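Local coordinates for protein chintase (Rhizomucor miehei, PDB 5YUQ) that probably hydrolyses the beta-1,4 linkages of chitin, as a family 18 glycoside hydrolase with a barrel fold and a tunnel-shaped active site, at residues D188-Y199 with T204-D213; Y235-E243 with V253-G263. All coordinates share one frame; numbering follows the deposited sequence.

Contact 1 of 2, residues D188-Y199 with T204-D213; sequences DKNAGANAPLYY and TGVEPTSGND
Pro196 O and Leu197 O take up the first two backbone N-H groups of helix 211-220, in a worked example of how a loop finishes a helix N-terminus. Gly211 N donates to Pro196 O at 2.9 Å, and Asn212 N gives Leu197 O a bond of the same kind. Ser210 is the N-cap: with chi1 at 63°, its OG accepts from Asp213 N (3.1 Å) while giving its own proton to Asp213 OD2. A water donates to the same OD2 and accepts from Tyr199 N and Asn212 ND2, tying the loop to the first turn; Asn212 OD1 is hydrogen-bonded to Tyr338 OH of helix 329-341. At the other end, Asn190 clasps the return of the chain twice, its backbone N on Gly205 O and its ND2 on Thr204 O (2.9 Å), the latter oxygen lying in the amide plane. Nearby, Asp188 OD1 and Glu207 OE2 lie 2.6 Å apart, a spacing at which one acid probably holds a proton. Packing bridges the two ends of this loop region, which follows barrel strand 175-178. A chi1 of 161° swings the Tyr199 ring to the far side of its own N and across onto Pro208, the centre of an inverse gamma turn. Val206 CG2 meets the edge of that ring, 3.7 Å from Tyr199 CE1. Over one face sits Pro208 CA in a CH-pi contact, 3.5 Å from the Tyr199 ring centroid.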
# COMPACT_ATOMS: atom_id res chain seq x y z
N ASP A 188 18.41 -2.96 -1.43
CA ASP A 188 18.98 -3.90 -0.47
C ASP A 188 19.97 -4.86 -1.12
O ASP A 188 19.82 -5.25 -2.28
CB ASP A 188 17.85 -4.71 0.16
CG ASP A 188 16.89 -3.84 0.90
OD1 ASP A 188 17.30 -3.33 1.97
OD2 ASP A 188 15.76 -3.64 0.43
N LYS A 189 21.00 -5.23 -0.36
CA LYS A 189 22.04 -6.15 -0.83
C LYS A 189 21.53 -7.57 -1.09
O LYS A 189 21.99 -8.24 -2.02
CB LYS A 189 23.19 -6.19 0.18
CG LYS A 189 24.06 -4.94 0.19
CD LYS A 189 25.25 -5.09 -0.76
CE LYS A 189 26.10 -3.83 -0.79
NZ LYS A 189 25.39 -2.70 -1.46
N ASN A 190 20.59 -8.03 -0.27
CA ASN A 190 20.03 -9.37 -0.38
C ASN A 190 18.56 -9.31 -0.76
O ASN A 190 17.89 -8.30 -0.51
CB ASN A 190 20.16 -10.13 0.95
CG ASN A 190 21.59 -10.43 1.31
OD1 ASN A 190 22.39 -10.80 0.45
ND2 ASN A 190 21.92 -10.29 2.59
N ALA A 191 18.07 -10.39 -1.36
CA ALA A 191 16.63 -10.54 -1.54
C ALA A 191 15.97 -10.59 -0.17
O ALA A 191 16.55 -11.06 0.80
CB ALA A 191 16.34 -11.81 -2.31
N GLY A 192 14.73 -10.11 -0.10
CA GLY A 192 13.94 -10.24 1.10
C GLY A 192 12.50 -10.36 0.68
O GLY A 192 12.19 -10.32 -0.51
N ALA A 193 11.59 -10.50 1.63
CA ALA A 193 10.19 -10.65 1.26
C ALA A 193 9.58 -9.31 0.84
O ALA A 193 9.96 -8.24 1.32
CB ALA A 193 9.39 -11.28 2.40
N ASN A 194 8.61 -9.38 -0.07
CA ASN A 194 7.86 -8.21 -0.48
C ASN A 194 7.03 -7.69 0.69
O ASN A 194 6.97 -6.50 0.97
CB ASN A 194 6.92 -8.58 -1.63
CG ASN A 194 6.07 -7.43 -2.09
OD1 ASN A 194 6.53 -6.29 -2.18
ND2 ASN A 194 4.81 -7.72 -2.40
N ALA A 195 6.38 -8.63 1.36
CA ALA A 195 5.49 -8.30 2.46
C ALA A 195 5.74 -9.25 3.61
O ALA A 195 4.88 -10.05 3.96
CB ALA A 195 4.06 -8.40 2.00
N PRO A 196 6.93 -9.17 4.22
CA PRO A 196 7.21 -10.08 5.33
C PRO A 196 6.28 -9.81 6.49
O PRO A 196 5.98 -8.65 6.78
CB PRO A 196 8.64 -9.71 5.73
CG PRO A 196 8.82 -8.29 5.28
CD PRO A 196 7.99 -8.16 4.04
N LEU A 197 5.82 -10.87 7.15
CA LEU A 197 5.02 -10.68 8.36
C LEU A 197 5.96 -10.40 9.52
O LEU A 197 5.64 -9.63 10.42
CB LEU A 197 4.17 -11.92 8.62
CG LEU A 197 3.28 -11.84 9.86
CD1 LEU A 197 2.35 -10.65 9.79
CD2 LEU A 197 2.48 -13.13 9.97
N TYR A 198 7.14 -11.02 9.48
CA TYR A 198 8.17 -10.79 10.50
C TYR A 198 9.52 -10.48 9.87
O TYR A 198 9.79 -10.86 8.72
CB TYR A 198 8.32 -12.01 11.41
CG TYR A 198 7.06 -12.40 12.13
CD1 TYR A 198 6.65 -11.70 13.27
CD2 TYR A 198 6.28 -13.45 11.69
CE1 TYR A 198 5.51 -12.05 13.93
CE2 TYR A 198 5.13 -13.81 12.36
CZ TYR A 198 4.75 -13.10 13.48
OH TYR A 198 3.60 -13.45 14.16
N TYR A 199 10.36 -9.81 10.65
CA TYR A 199 11.75 -9.57 10.31
C TYR A 199 12.60 -9.99 11.49
O TYR A 199 12.31 -9.64 12.63
CB TYR A 199 12.01 -8.10 10.00
CG TYR A 199 13.48 -7.75 10.10
CD1 TYR A 199 14.36 -8.13 9.09
CD2 TYR A 199 13.99 -7.08 11.21
CE1 TYR A 199 15.71 -7.84 9.18
CE2 TYR A 199 15.35 -6.78 11.30
CZ TYR A 199 16.20 -7.17 10.28
OH TYR A 199 17.54 -6.88 10.35
N THR A 204 20.77 -9.97 7.67
CA THR A 204 21.30 -8.69 7.24
C THR A 204 21.05 -8.47 5.76
O THR A 204 20.67 -9.40 5.04
CB THR A 204 22.81 -8.57 7.52
OG1 THR A 204 23.48 -9.71 6.96
CG2 THR A 204 23.08 -8.52 9.01
N GLY A 205 21.23 -7.24 5.31
CA GLY A 205 21.13 -6.93 3.89
C GLY A 205 19.71 -6.75 3.39
O GLY A 205 19.48 -6.72 2.18
N VAL A 206 18.77 -6.62 4.31
CA VAL A 206 17.38 -6.36 3.95
C VAL A 206 16.87 -5.23 4.84
O VAL A 206 17.54 -4.84 5.80
CB VAL A 206 16.47 -7.59 4.12
CG1 VAL A 206 16.97 -8.76 3.26
CG2 VAL A 206 16.40 -8.01 5.58
N GLU A 207 15.68 -4.71 4.54
CA GLU A 207 15.09 -3.68 5.38
C GLU A 207 14.64 -4.29 6.70
O GLU A 207 14.04 -5.35 6.72
CB GLU A 207 13.88 -3.05 4.68
CG GLU A 207 14.24 -2.33 3.39
CD GLU A 207 15.22 -1.20 3.60
OE1 GLU A 207 14.98 -0.35 4.49
OE2 GLU A 207 16.24 -1.15 2.89
N PRO A 208 14.94 -3.61 7.81
CA PRO A 208 14.64 -4.15 9.14
C PRO A 208 13.20 -3.86 9.56
O PRO A 208 12.95 -3.27 10.62
CB PRO A 208 15.62 -3.39 10.03
CG PRO A 208 15.71 -2.06 9.38
CD PRO A 208 15.68 -2.34 7.89
N THR A 209 12.25 -4.29 8.73
CA THR A 209 10.84 -4.11 9.08
C THR A 209 9.97 -5.18 8.45
O THR A 209 10.44 -6.01 7.68
CB THR A 209 10.33 -2.68 8.75
OG1 THR A 209 9.04 -2.49 9.33
CG2 THR A 209 10.26 -2.46 7.24
N SER A 210 8.69 -5.14 8.79
CA SER A 210 7.74 -6.18 8.41
C SER A 210 6.39 -5.70 8.90
O SER A 210 6.28 -4.63 9.50
CB SER A 210 8.08 -7.48 9.12
OG SER A 210 7.95 -7.32 10.53
N GLY A 211 5.35 -6.50 8.64
CA GLY A 211 4.03 -6.19 9.15
C GLY A 211 4.06 -6.05 10.67
O GLY A 211 3.56 -5.07 11.23
N ASN A 212 4.67 -7.02 11.33
CA ASN A 212 4.77 -7.01 12.78
C ASN A 212 5.54 -5.80 13.30
O ASN A 212 5.08 -5.12 14.22
CB ASN A 212 5.40 -8.31 13.28
CG ASN A 212 5.69 -8.28 14.78
OD1 ASN A 212 4.77 -8.18 15.59
ND2 ASN A 212 6.96 -8.37 15.14
N ASP A 213 6.71 -5.53 12.73
CA ASP A 213 7.52 -4.41 13.20
C ASP A 213 6.80 -3.08 12.97
O ASP A 213 6.86 -2.18 13.81
CB ASP A 213 8.89 -4.40 12.50
CG ASP A 213 9.76 -5.55 12.93
OD1 ASP A 213 10.33 -5.49 14.04
OD2 ASP A 213 9.89 -6.52 12.15
O HOH W 1 9.16 -8.94 13.31
O HOH W 2 12.16 -7.46 14.42

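Contact 2 of 2, residues Y235-E243 with V253-G263; sequences YGRVSKTLE and VPISQSSQIKG
Around Thr241 and Ile255 the two backbones run antiparallel as a single non-hydrogen-bonded pair, flanked by Ser256 N to Lys240 O (2.8 Å) and Leu242 N to Pro254 O (3.1 Å). Farther back along the strand, at Val238, the link to 253-263 is made by a side chain instead of by backbone pairing. Gln260, bent at chi2 (61°), swings its amide inward and spends both N-H groups of NE2: one on Val238 O at 2.8 Å, the other on its own Ile261 O at 2.9 Å. The second bond lies close to the amide plane and in the plane of the carbonyl, so the amide is fixed in rotation. Its OE1 accepts from a water that also bonds Ser239 OG, and another water links Lys240 N to Ser256 O, filling in for direct pairing. Apolar groups close the remainder. Ile261 CD1 packs against Val238 CG2 (3.9 Å), and the same valine methyl rests on Gly263 CA. Leu242 lies across the backbone of Ile255, with CD1 against Pro254 CB and CD2 3.5 Å from Ser256 N, while Thr241 CG2 meets Val253 CG2. Past the bridge, Ser256 OG accepts from Ser258 N, closing an ST turn. Strand 228-240 is a barrel strand, parallel to strands 175-178 and 346-350, whose far end runs on into a region consistent with the insertion domain of many family 18 chitinases, where it pairs antiparallel with strands 284-286 and 322-325; Val238 touches Tyr285 and Leu324, Ser239 and Thr241 touch Val323, and Ile261 reaches Lys322.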
# COMPACT_ATOMS: atom_id res chain seq x y z
N TYR A 235 0.08 -9.24 -5.12
CA TYR A 235 1.15 -9.38 -6.10
C TYR A 235 2.42 -9.75 -5.36
O TYR A 235 2.50 -9.63 -4.13
CB TYR A 235 1.38 -8.05 -6.83
CG TYR A 235 1.87 -6.94 -5.91
CD1 TYR A 235 0.97 -6.20 -5.15
CD2 TYR A 235 3.22 -6.64 -5.80
CE1 TYR A 235 1.40 -5.20 -4.30
CE2 TYR A 235 3.66 -5.64 -4.96
CZ TYR A 235 2.75 -4.92 -4.22
OH TYR A 235 3.15 -3.92 -3.36
N GLY A 236 3.42 -10.19 -6.11
CA GLY A 236 4.75 -10.40 -5.58
C GLY A 236 5.74 -9.58 -6.38
O GLY A 236 5.35 -8.81 -7.26
N ARG A 237 7.02 -9.74 -6.08
CA ARG A 237 8.06 -9.01 -6.81
C ARG A 237 9.21 -9.94 -7.16
O ARG A 237 9.59 -10.78 -6.35
CB ARG A 237 8.59 -7.83 -5.99
CG ARG A 237 9.86 -7.20 -6.56
CD ARG A 237 10.14 -5.82 -5.98
NE ARG A 237 9.04 -4.90 -6.29
CZ ARG A 237 8.05 -4.63 -5.47
NH1 ARG A 237 8.02 -5.17 -4.25
NH2 ARG A 237 7.09 -3.80 -5.84
N VAL A 238 9.74 -9.80 -8.37
CA VAL A 238 10.94 -10.52 -8.74
C VAL A 238 12.19 -9.69 -8.51
O VAL A 238 12.19 -8.47 -8.68
CB VAL A 238 10.91 -11.04 -10.20
CG1 VAL A 238 9.84 -12.11 -10.36
CG2 VAL A 238 10.69 -9.89 -11.18
N SER A 239 13.25 -10.36 -8.06
CA SER A 239 14.58 -9.79 -8.00
C SER A 239 15.50 -10.71 -8.77
O SER A 239 15.19 -11.89 -8.98
CB SER A 239 15.06 -9.69 -6.55
OG SER A 239 14.25 -8.82 -5.80
N LYS A 240 16.64 -10.19 -9.20
CA LYS A 240 17.62 -11.01 -9.88
C LYS A 240 18.70 -11.42 -8.89
O LYS A 240 19.41 -10.57 -8.36
CB LYS A 240 18.26 -10.23 -11.02
CG LYS A 240 19.24 -11.07 -11.84
CD LYS A 240 19.91 -10.25 -12.92
CE LYS A 240 20.73 -11.17 -13.82
NZ LYS A 240 21.44 -10.41 -14.87
N THR A 241 18.82 -12.72 -8.63
CA THR A 241 19.87 -13.19 -7.72
C THR A 241 21.20 -13.27 -8.46
O THR A 241 21.24 -13.49 -9.68
CB THR A 241 19.53 -14.55 -7.10
OG1 THR A 241 19.58 -15.57 -8.10
CG2 THR A 241 18.13 -14.52 -6.50
N LEU A 242 22.30 -13.08 -7.73
CA LEU A 242 23.62 -13.15 -8.33
C LEU A 242 24.06 -14.59 -8.54
O LEU A 242 24.82 -14.87 -9.45
CB LEU A 242 24.65 -12.42 -7.46
CG LEU A 242 24.39 -10.94 -7.24
CD1 LEU A 242 25.52 -10.31 -6.42
CD2 LEU A 242 24.23 -10.24 -8.57
N GLU A 243 23.58 -15.48 -7.67
CA GLU A 243 23.83 -16.92 -7.79
C GLU A 243 22.50 -17.64 -7.62
O GLU A 243 21.53 -17.05 -7.15
CB GLU A 243 24.81 -17.38 -6.71
CG GLU A 243 26.20 -16.79 -6.80
CD GLU A 243 26.96 -17.27 -8.01
OE1 GLU A 243 26.68 -18.39 -8.49
OE2 GLU A 243 27.85 -16.52 -8.49
N VAL A 253 19.49 -14.11 -0.24
CA VAL A 253 20.72 -14.23 -1.00
C VAL A 253 21.05 -12.94 -1.73
O VAL A 253 20.16 -12.11 -1.95
CB VAL A 253 20.61 -15.37 -2.04
CG1 VAL A 253 20.33 -16.69 -1.33
CG2 VAL A 253 19.52 -15.07 -3.06
N PRO A 254 22.32 -12.74 -2.09
CA PRO A 254 22.68 -11.48 -2.76
C PRO A 254 21.95 -11.30 -4.08
O PRO A 254 21.77 -12.26 -4.84
CB PRO A 254 24.19 -11.65 -2.98
CG PRO A 254 24.62 -12.52 -1.85
CD PRO A 254 23.51 -13.52 -1.71
N ILE A 255 21.52 -10.07 -4.35
CA ILE A 255 20.83 -9.74 -5.60
C ILE A 255 21.56 -8.69 -6.40
O ILE A 255 22.42 -7.98 -5.89
CB ILE A 255 19.40 -9.24 -5.35
CG1 ILE A 255 19.39 -8.05 -4.39
CG2 ILE A 255 18.52 -10.37 -4.82
CD1 ILE A 255 18.07 -7.30 -4.36
N SER A 256 21.22 -8.59 -7.68
CA SER A 256 21.71 -7.49 -8.49
C SER A 256 21.03 -6.21 -8.04
O SER A 256 19.81 -6.18 -7.85
CB SER A 256 21.41 -7.73 -9.97
OG SER A 256 21.63 -6.53 -10.71
N GLN A 257 21.81 -5.15 -7.85
CA GLN A 257 21.26 -3.85 -7.52
C GLN A 257 21.38 -2.90 -8.71
O GLN A 257 21.07 -1.71 -8.58
CB GLN A 257 21.96 -3.25 -6.30
CG GLN A 257 21.82 -4.07 -5.02
CD GLN A 257 22.39 -3.34 -3.82
OE1 GLN A 257 23.58 -3.45 -3.53
NE2 GLN A 257 21.54 -2.60 -3.12
N SER A 258 21.82 -3.42 -9.85
CA SER A 258 22.14 -2.57 -11.00
C SER A 258 20.90 -1.92 -11.61
O SER A 258 20.93 -0.75 -11.97
CB SER A 258 22.90 -3.37 -12.06
OG SER A 258 22.04 -4.26 -12.75
N SER A 259 19.82 -2.68 -11.70
CA SER A 259 18.54 -2.17 -12.19
C SER A 259 17.49 -3.22 -11.93
O SER A 259 17.79 -4.41 -11.88
CB SER A 259 18.59 -1.87 -13.69
OG SER A 259 18.68 -3.06 -14.45
N GLN A 260 16.25 -2.78 -11.74
CA GLN A 260 15.15 -3.69 -11.44
C GLN A 260 14.68 -4.43 -12.69
O GLN A 260 14.28 -3.80 -13.68
CB GLN A 260 13.98 -2.92 -10.83
CG GLN A 260 12.74 -3.78 -10.60
CD GLN A 260 13.01 -4.91 -9.64
OE1 GLN A 260 13.43 -4.69 -8.50
NE2 GLN A 260 12.76 -6.15 -10.09
N ILE A 261 14.73 -5.76 -12.67
CA ILE A 261 14.26 -6.54 -13.80
C ILE A 261 12.73 -6.51 -13.88
O ILE A 261 12.05 -6.31 -12.87
CB ILE A 261 14.73 -8.01 -13.74
CG1 ILE A 261 14.32 -8.68 -12.43
CG2 ILE A 261 16.25 -8.09 -13.93
CD1 ILE A 261 14.38 -10.21 -12.48
N LYS A 262 12.22 -6.71 -15.09
CA LYS A 262 10.78 -6.75 -15.33
C LYS A 262 10.14 -7.95 -14.65
O LYS A 262 10.70 -9.05 -14.64
CB LYS A 262 10.52 -6.81 -16.84
CG LYS A 262 9.06 -6.77 -17.24
CD LYS A 262 8.93 -7.02 -18.75
CE LYS A 262 7.48 -7.07 -19.20
NZ LYS A 262 6.79 -5.77 -19.04
N GLY A 263 8.95 -7.73 -14.10
CA GLY A 263 8.13 -8.80 -13.56
C GLY A 263 7.27 -9.42 -14.64
O GLY A 263 7.79 -9.94 -15.63
O HOH W 3 14.97 -6.40 -6.89
O HOH W 4 17.30 -7.46 -8.16
O HOH W 5 22.79 -14.83 -5.01

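The two contacts follow one another along the chain, with centres about 14 Å apart, and both mix buried with exposed residues; contact 2 lies farther from the chain centre. Contact 1 folds a loop back on itself and onto a helix start, so its chemistry is one of capping, paired acids and an aromatic ring. Contact 2 extends the end of a strand, and relies on backbone pairing, a glutamine amide and aliphatic packing. Their loops also bond directly: Ala191 N probably donates to Val253 O, and Lys189 NZ reaches Gln257 OE1. Deeper in, Asn194 OD1 takes a weak hydrogen bond from Arg237 NH1, while Arg237 NH2 is salt-bridged to Asp182, joining both contacts beside the barrel.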